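Local coordinates for BH2092 protein (Bacillus halodurans, PDB 3NHV) that is of unknown function but carries a rhodanese-like domain, a fold often used for sulfur transfer through a cysteine persulfide, at the interface of chains A and B. Sequence-based numbering; all coordinates share one arbitrary frame. Chains: chain A/B, BH2092 protein.

The interface of chains A and B. Residues chain A 16, 88, 91, 101-103; chain B 9-10, 13-14.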
ATOM      1  N   TYR A  16     -12.978  -5.002  -3.638  1.00 48.99           N
ATOM      2  CA  TYR A  16     -11.998  -6.063  -3.828  1.00 35.17           C
ATOM      3  C   TYR A  16     -11.074  -6.202  -2.626  1.00 36.82           C
ATOM      4  O   TYR A  16     -10.137  -6.999  -2.651  1.00 46.69           O
ATOM      5  CB  TYR A  16     -11.170  -5.798  -5.097  1.00 35.67           C
ATOM      6  CG  TYR A  16     -11.923  -6.033  -6.389  1.00 32.52           C
ATOM      7  CD1 TYR A  16     -12.544  -7.258  -6.639  1.00 42.21           C
ATOM      8  CD2 TYR A  16     -12.019  -5.039  -7.357  1.00 37.98           C
ATOM      9  CE1 TYR A  16     -13.245  -7.491  -7.821  1.00 44.33           C
ATOM     10  CE2 TYR A  16     -12.717  -5.259  -8.547  1.00 43.30           C
ATOM     11  CZ  TYR A  16     -13.328  -6.486  -8.771  1.00 46.74           C
ATOM     12  OH  TYR A  16     -14.026  -6.700  -9.941  1.00 55.58           O
ATOM     13  N   THR A  88      -2.797 -11.015  -3.521  1.00 37.60           N
ATOM     14  CA  THR A  88      -3.348 -10.659  -4.816  1.00 37.69           C
ATOM     15  C   THR A  88      -3.303 -11.828  -5.798  1.00 41.90           C
ATOM     16  O   THR A  88      -4.254 -12.043  -6.558  1.00 40.54           O
ATOM     17  CB  THR A  88      -2.588  -9.479  -5.442  1.00 45.05           C
ATOM     18  OG1 THR A  88      -2.463  -8.419  -4.482  1.00 40.72           O
ATOM     19  CG2 THR A  88      -3.341  -8.964  -6.665  1.00 39.70           C
ATOM     20  N   ALA A  91      -6.058 -14.249  -4.785  1.00 30.96           N
ATOM     21  CA  ALA A  91      -7.379 -13.759  -5.145  1.00 35.39           C
ATOM     22  C   ALA A  91      -7.712 -14.138  -6.578  1.00 36.39           C
ATOM     23  O   ALA A  91      -8.808 -14.609  -6.867  1.00 41.17           O
ATOM     24  CB  ALA A  91      -7.440 -12.241  -4.983  1.00 40.16           C
ATOM     25  N   VAL A 101     -13.973 -13.188  -3.808  1.00 33.85           N
ATOM     26  CA  VAL A 101     -12.797 -12.956  -2.975  1.00 28.13           C
ATOM     27  C   VAL A 101     -12.342 -11.514  -2.784  1.00 30.30           C
ATOM     28  O   VAL A 101     -12.439 -10.690  -3.684  1.00 41.40           O
ATOM     29  CB  VAL A 101     -11.602 -13.751  -3.540  1.00 30.85           C
ATOM     30  CG1 VAL A 101     -11.358 -13.344  -4.998  1.00 24.34           C
ATOM     31  CG2 VAL A 101     -10.354 -13.500  -2.706  1.00 27.93           C
ATOM     32  N   LYS A 102     -11.826 -11.235  -1.596  1.00 34.77           N
ATOM     33  CA  LYS A 102     -11.308  -9.924  -1.244  1.00 36.61           C
ATOM     34  C   LYS A 102      -9.927 -10.176  -0.645  1.00 39.93           C
ATOM     35  O   LYS A 102      -9.724 -11.184   0.039  1.00 39.05           O
ATOM     36  CB  LYS A 102     -12.194  -9.245  -0.190  1.00 30.96           C
ATOM     37  CG  LYS A 102     -13.587  -8.877  -0.671  1.00 38.81           C
ATOM     38  CD  LYS A 102     -14.394  -8.217   0.434  1.00 34.88           C
ATOM     39  CE  LYS A 102     -15.823  -7.938  -0.020  1.00 51.50           C
ATOM     40  NZ  LYS A 102     -16.628  -7.296   1.067  1.00 61.93           N
ATOM     41  N   GLU A 103      -8.975  -9.282  -0.900  1.00 35.63           N
ATOM     42  CA  GLU A 103      -7.641  -9.460  -0.338  1.00 39.44           C
ATOM     43  C   GLU A 103      -7.508  -8.558   0.874  1.00 38.52           C
ATOM     44  O   GLU A 103      -8.010  -7.438   0.879  1.00 43.38           O
ATOM     45  CB  GLU A 103      -6.543  -9.154  -1.383  1.00 42.61           C
ATOM     46  CG  GLU A 103      -6.532  -7.739  -1.966  1.00 49.41           C
ATOM     47  CD  GLU A 103      -5.406  -7.519  -2.981  1.00 53.22           C
ATOM     48  OE1 GLU A 103      -4.240  -7.848  -2.676  1.00 56.42           O
ATOM     49  OE2 GLU A 103      -5.684  -7.006  -4.087  1.00 61.14           O
TER
ATOM     50  N   HIS B   9      -9.612  -8.149 -12.979  1.00 48.07           N
ATOM     51  CA  HIS B   9      -9.134  -7.085 -12.096  1.00 45.79           C
ATOM     52  C   HIS B   9      -7.812  -7.436 -11.417  1.00 46.88           C
ATOM     53  O   HIS B   9      -6.836  -6.693 -11.523  1.00 51.37           O
ATOM     54  CB  HIS B   9     -10.188  -6.785 -11.028  1.00 38.46           C
ATOM     55  CG  HIS B   9      -9.649  -6.068  -9.828  1.00 43.91           C
ATOM     56  ND1 HIS B   9      -9.300  -4.735  -9.848  1.00 43.86           N
ATOM     57  CD2 HIS B   9      -9.378  -6.511  -8.575  1.00 44.80           C
ATOM     58  CE1 HIS B   9      -8.837  -4.387  -8.660  1.00 43.20           C
ATOM     59  NE2 HIS B   9      -8.872  -5.446  -7.870  1.00 44.80           N
ATOM     60  N   TYR B  10      -7.797  -8.559 -10.708  1.00 37.03           N
ATOM     61  CA  TYR B  10      -6.610  -9.007 -10.002  1.00 42.91           C
ATOM     62  C   TYR B  10      -5.424  -9.238 -10.937  1.00 46.89           C
ATOM     63  O   TYR B  10      -4.284  -8.881 -10.617  1.00 48.78           O
ATOM     64  CB  TYR B  10      -6.935 -10.273  -9.205  1.00 35.17           C
ATOM     65  CG  TYR B  10      -7.781  -9.989  -7.984  1.00 33.54           C
ATOM     66  CD1 TYR B  10      -7.342  -9.079  -7.026  1.00 27.84           C
ATOM     67  CD2 TYR B  10      -9.023 -10.607  -7.792  1.00 30.02           C
ATOM     68  CE1 TYR B  10      -8.106  -8.781  -5.908  1.00 35.07           C
ATOM     69  CE2 TYR B  10      -9.804 -10.315  -6.662  1.00 26.59           C
ATOM     70  CZ  TYR B  10      -9.335  -9.399  -5.726  1.00 37.32           C
ATOM     71  OH  TYR B  10     -10.059  -9.085  -4.597  1.00 40.60           O
ATOM     72  N   LYS B  13      -4.022  -5.841 -11.974  1.00 37.08           N
ATOM     73  CA  LYS B  13      -3.304  -5.176 -10.895  1.00 36.54           C
ATOM     74  C   LYS B  13      -1.859  -5.687 -10.863  1.00 40.61           C
ATOM     75  O   LYS B  13      -0.916  -4.902 -10.767  1.00 38.09           O
ATOM     76  CB  LYS B  13      -4.029  -5.434  -9.568  1.00 31.63           C
ATOM     77  CG  LYS B  13      -3.443  -4.741  -8.344  1.00 45.63           C
ATOM     78  CD  LYS B  13      -4.402  -4.865  -7.158  1.00 47.58           C
ATOM     79  CE  LYS B  13      -3.811  -4.279  -5.885  1.00 51.50           C
ATOM     80  NZ  LYS B  13      -2.574  -4.995  -5.459  1.00 60.33           N
ATOM     81  N   LEU B  14      -1.691  -7.003 -10.971  1.00 44.49           N
ATOM     82  CA  LEU B  14      -0.362  -7.620 -10.955  1.00 43.65           C
ATOM     83  C   LEU B  14       0.493  -7.233 -12.168  1.00 48.25           C
ATOM     84  O   LEU B  14       1.719  -7.144 -12.067  1.00 47.06           O
ATOM     85  CB  LEU B  14      -0.500  -9.148 -10.901  1.00 38.25           C
ATOM     86  CG  LEU B  14      -1.138  -9.755  -9.646  1.00 35.79           C
ATOM     87  CD1 LEU B  14      -1.588 -11.161  -9.962  1.00 23.16           C
ATOM     88  CD2 LEU B  14      -0.152  -9.733  -8.476  1.00 27.77           C
TER
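The N-terminal helix 3-14 of chain B lies across the rhodanese-like domain of chain A, where B:Tyr10 is inserted between A:Tyr16, helix 86-96 and strand 100-105. Its phenol hydroxyl OH is the donor in two hydrogen bonds to backbone carbonyls. The bond to A:Tyr16 O, 2.9 Å long, lies in the carbonyl plane on a lone pair, whereas A:Val101 O, 3.0 Å from the same OH, is approached from above its carbonyl plane, 44° out of it. With one proton on the hydroxyl, the two acceptors probably share it or take it in turn; the structure does not tell which.

The B:Tyr10 ring is held on both faces. The methyl CB of A:Ala91 sits over the centre of one face, 3.4 Å from the ring centroid, in a CH-pi contact; over the opposite face, toward the rim, comes the imidazole CD2 of B:His9 from the preceding residue. A:Val101 CG1 adds an apolar contact to B:Tyr10 CE2, and the carboxylate oxygen A:Glu103 OE2 meets the ring edge at CE1.

With CG anti to its backbone N (chi1 161°), B:His9 lays its imidazole nearly parallel to the A:Tyr16 ring, the centroids 3.8 Å apart. A:Tyr16 CD2 lies over the middle of the imidazole, while the B:Tyr10 ring is turned 66° from the A:Tyr16 ring in an edge-to-face arrangement.

Farther along the helix, B:Lys13 bends at its last torsion and points NZ tip to tip at A:Glu103 OE2, a long salt bridge of 3.9 Å. A:Thr88 OG1 donates to A:Glu103 OE1 on its syn side, steadying that carboxylate, and A:Thr88 CG2 packs on B:Leu14 CD2. The patch docks the helix of one copy onto the domain of another, an association that may or may not persist in solution.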